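Local coordinates for protein peptidoglycan-N-acetylglucosamine deacetylase BC_1960 (Bacillus cereus, PDB 4L1G) that catalyses the zinc-dependent removal of acetyl groups from N-acetylglucosamine residues of peptidoglycan and also acts on soluble chitin substrates and N-acetylchitooligomers, at residues 81-86 with 112-117. Sequence-based numbering, arbitrary orientation.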
loop_
_atom_site.group_PDB
_atom_site.type_symbol
_atom_site.label_atom_id
_atom_site.label_comp_id
_atom_site.label_asym_id
_atom_site.label_seq_id
_atom_site.Cartn_x
_atom_site.Cartn_y
_atom_site.Cartn_z
ATOM N N ASP A 81 4.880 5.242 0.943
ATOM C CA ASP A 81 6.036 6.152 0.992
ATOM C C ASP A 81 7.265 5.649 1.749
ATOM O O ASP A 81 8.260 6.365 1.862
ATOM C CB ASP A 81 5.644 7.549 1.492
ATOM C CG ASP A 81 4.544 8.176 0.665
ATOM O OD1 ASP A 81 4.319 7.711 -0.472
ATOM O OD2 ASP A 81 3.910 9.137 1.153
ATOM N N GLY A 82 7.204 4.424 2.255
ATOM C CA GLY A 82 8.330 3.855 2.974
ATOM C C GLY A 82 9.453 3.433 2.045
ATOM O O GLY A 82 9.328 3.549 0.824
ATOM N N PRO A 83 10.565 2.942 2.617
ATOM C CA PRO A 83 10.773 2.846 4.063
ATOM C C PRO A 83 11.302 4.149 4.642
ATOM O O PRO A 83 11.666 5.054 3.894
ATOM C CB PRO A 83 11.852 1.772 4.175
ATOM C CG PRO A 83 12.665 1.962 2.949
ATOM C CD PRO A 83 11.680 2.340 1.866
ATOM N N ASP A 84 11.332 4.239 5.965
ATOM C CA ASP A 84 11.970 5.357 6.644
ATOM C C ASP A 84 12.613 4.849 7.925
ATOM O O ASP A 84 12.501 3.670 8.255
ATOM C CB ASP A 84 10.962 6.462 6.956
ATOM C CG ASP A 84 10.052 6.113 8.117
ATOM O OD1 ASP A 84 9.951 6.927 9.058
ATOM O OD2 ASP A 84 9.436 5.028 8.085
ATOM N N LEU A 85 13.279 5.740 8.649
ATOM C CA LEU A 85 14.012 5.356 9.849
ATOM C C LEU A 85 13.133 5.247 11.091
ATOM O O LEU A 85 13.424 4.465 11.994
ATOM C CB LEU A 85 15.150 6.346 10.106
ATOM C CG LEU A 85 16.580 5.829 9.932
ATOM C CD1 LEU A 85 16.625 4.626 9.001
ATOM C CD2 LEU A 85 17.467 6.944 9.408
ATOM N N GLU A 86 12.057 6.025 11.140
ATOM C CA GLU A 86 11.246 6.080 12.349
ATOM C C GLU A 86 9.939 5.288 12.274
ATOM O O GLU A 86 9.733 4.353 13.044
ATOM C CB GLU A 86 10.954 7.528 12.743
ATOM C CG GLU A 86 10.239 7.648 14.077
ATOM C CD GLU A 86 9.905 9.078 14.442
ATOM O OE1 GLU A 86 9.243 9.283 15.481
ATOM O OE2 GLU A 86 10.304 9.996 13.694
ATOM N N GLU A 112 16.570 2.927 -1.511
ATOM C CA GLU A 112 18.012 3.062 -1.701
ATOM C C GLU A 112 18.699 3.576 -0.443
ATOM O O GLU A 112 19.821 3.174 -0.131
ATOM C CB GLU A 112 18.319 3.997 -2.871
ATOM C CG GLU A 112 18.012 3.413 -4.234
ATOM C CD GLU A 112 18.314 4.380 -5.357
ATOM O OE1 GLU A 112 18.679 3.914 -6.459
ATOM O OE2 GLU A 112 18.187 5.606 -5.138
ATOM N N LYS A 113 18.024 4.471 0.271
ATOM C CA LYS A 113 18.581 5.068 1.480
ATOM C C LYS A 113 18.605 4.082 2.642
ATOM O O LYS A 113 19.557 4.053 3.423
ATOM C CB LYS A 113 17.789 6.315 1.876
ATOM C CG LYS A 113 17.785 7.404 0.824
ATOM C CD LYS A 113 16.920 8.577 1.248
ATOM C CE LYS A 113 16.875 9.641 0.163
ATOM N NZ LYS A 113 15.994 10.783 0.535
ATOM N N PHE A 114 17.553 3.277 2.753
ATOM C CA PHE A 114 17.435 2.320 3.847
ATOM C C PHE A 114 17.097 0.925 3.321
ATOM O O PHE A 114 15.973 0.446 3.490
ATOM C CB PHE A 114 16.366 2.790 4.834
ATOM C CG PHE A 114 16.261 4.287 4.939
ATOM C CD1 PHE A 114 17.265 5.026 5.541
ATOM C CD2 PHE A 114 15.159 4.954 4.433
ATOM C CE1 PHE A 114 17.171 6.401 5.635
ATOM C CE2 PHE A 114 15.057 6.328 4.527
ATOM C CZ PHE A 114 16.064 7.051 5.128
ATOM N N PRO A 115 18.081 0.264 2.689
ATOM C CA PRO A 115 17.876 -1.022 2.011
ATOM C C PRO A 115 17.538 -2.150 2.979
ATOM O O PRO A 115 16.773 -3.046 2.630
ATOM C CB PRO A 115 19.239 -1.300 1.359
ATOM C CG PRO A 115 20.001 -0.012 1.439
ATOM C CD PRO A 115 19.490 0.683 2.650
ATOM N N ASN A 116 18.108 -2.102 4.178
ATOM C CA ASN A 116 17.909 -3.162 5.162
ATOM C C ASN A 116 16.487 -3.217 5.716
ATOM O O ASN A 116 15.986 -4.286 6.065
ATOM C CB ASN A 116 18.920 -3.026 6.301
ATOM C CG ASN A 116 18.917 -1.643 6.921
ATOM O OD1 ASN A 116 18.657 -0.649 6.245
ATOM N ND2 ASN A 116 19.212 -1.574 8.214
ATOM N N ILE A 117 15.841 -2.058 5.798
ATOM C CA ILE A 117 14.474 -1.983 6.296
ATOM C C ILE A 117 13.521 -2.588 5.270
ATOM O O ILE A 117 12.507 -3.185 5.626
ATOM C CB ILE A 117 14.085 -0.531 6.635
ATOM C CG1 ILE A 117 15.063 0.036 7.665
ATOM C CG2 ILE A 117 12.661 -0.454 7.162
ATOM C CD1 ILE A 117 14.733 1.433 8.121
#
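F114 lies against P83, D84 and L85. Its CD2 edge meets the backbone O of P83 at 3.5 Å, near the ring plane. The L85 and F114 side chains cross at about a right angle. L85 CD1 approaches F114 CD1 obliquely at 3.5 Å, and L85 CD2 reaches F114 CE1. K113 CB sits over the centre of one ring face, 3.6 Å above the plane.

I117 packs alongside, with its two branches divided. With I117 CG1 beside the backbone N (chi1 -58°), CG2 lies anti to that N and meets P83 CB at 3.8 Å. I117 CD1, at the end of the CG1 branch, lies 3.2 Å from D84 O and also touches L85 CD1. P83 CG lies 3.7 Å from F114 O. The contact is van der Waals packing of apolar side chains, with the P83 and D84 carbonyl oxygens close against them.

The G82-P83 peptide is cis. The CB of D84 points away from 112-117, while its CA touches F114 CE2. D84 OD1 accepts from E86 N at 3.1 Å, an Asx turn, and from F87 N. D84 OD2 is hydrogen-bonded to T88 OG1.

Upstream, D81 binds zinc together with H131 and H135, and D81 O accepts from N110 ND2. In this NodB-homology domain, the contact packs the loop leaving the metal site, between strand 74-80 and helix 89-97, against the junction of helices 108-113 and 115-123, where F114 is the N-cap residue of the second helix.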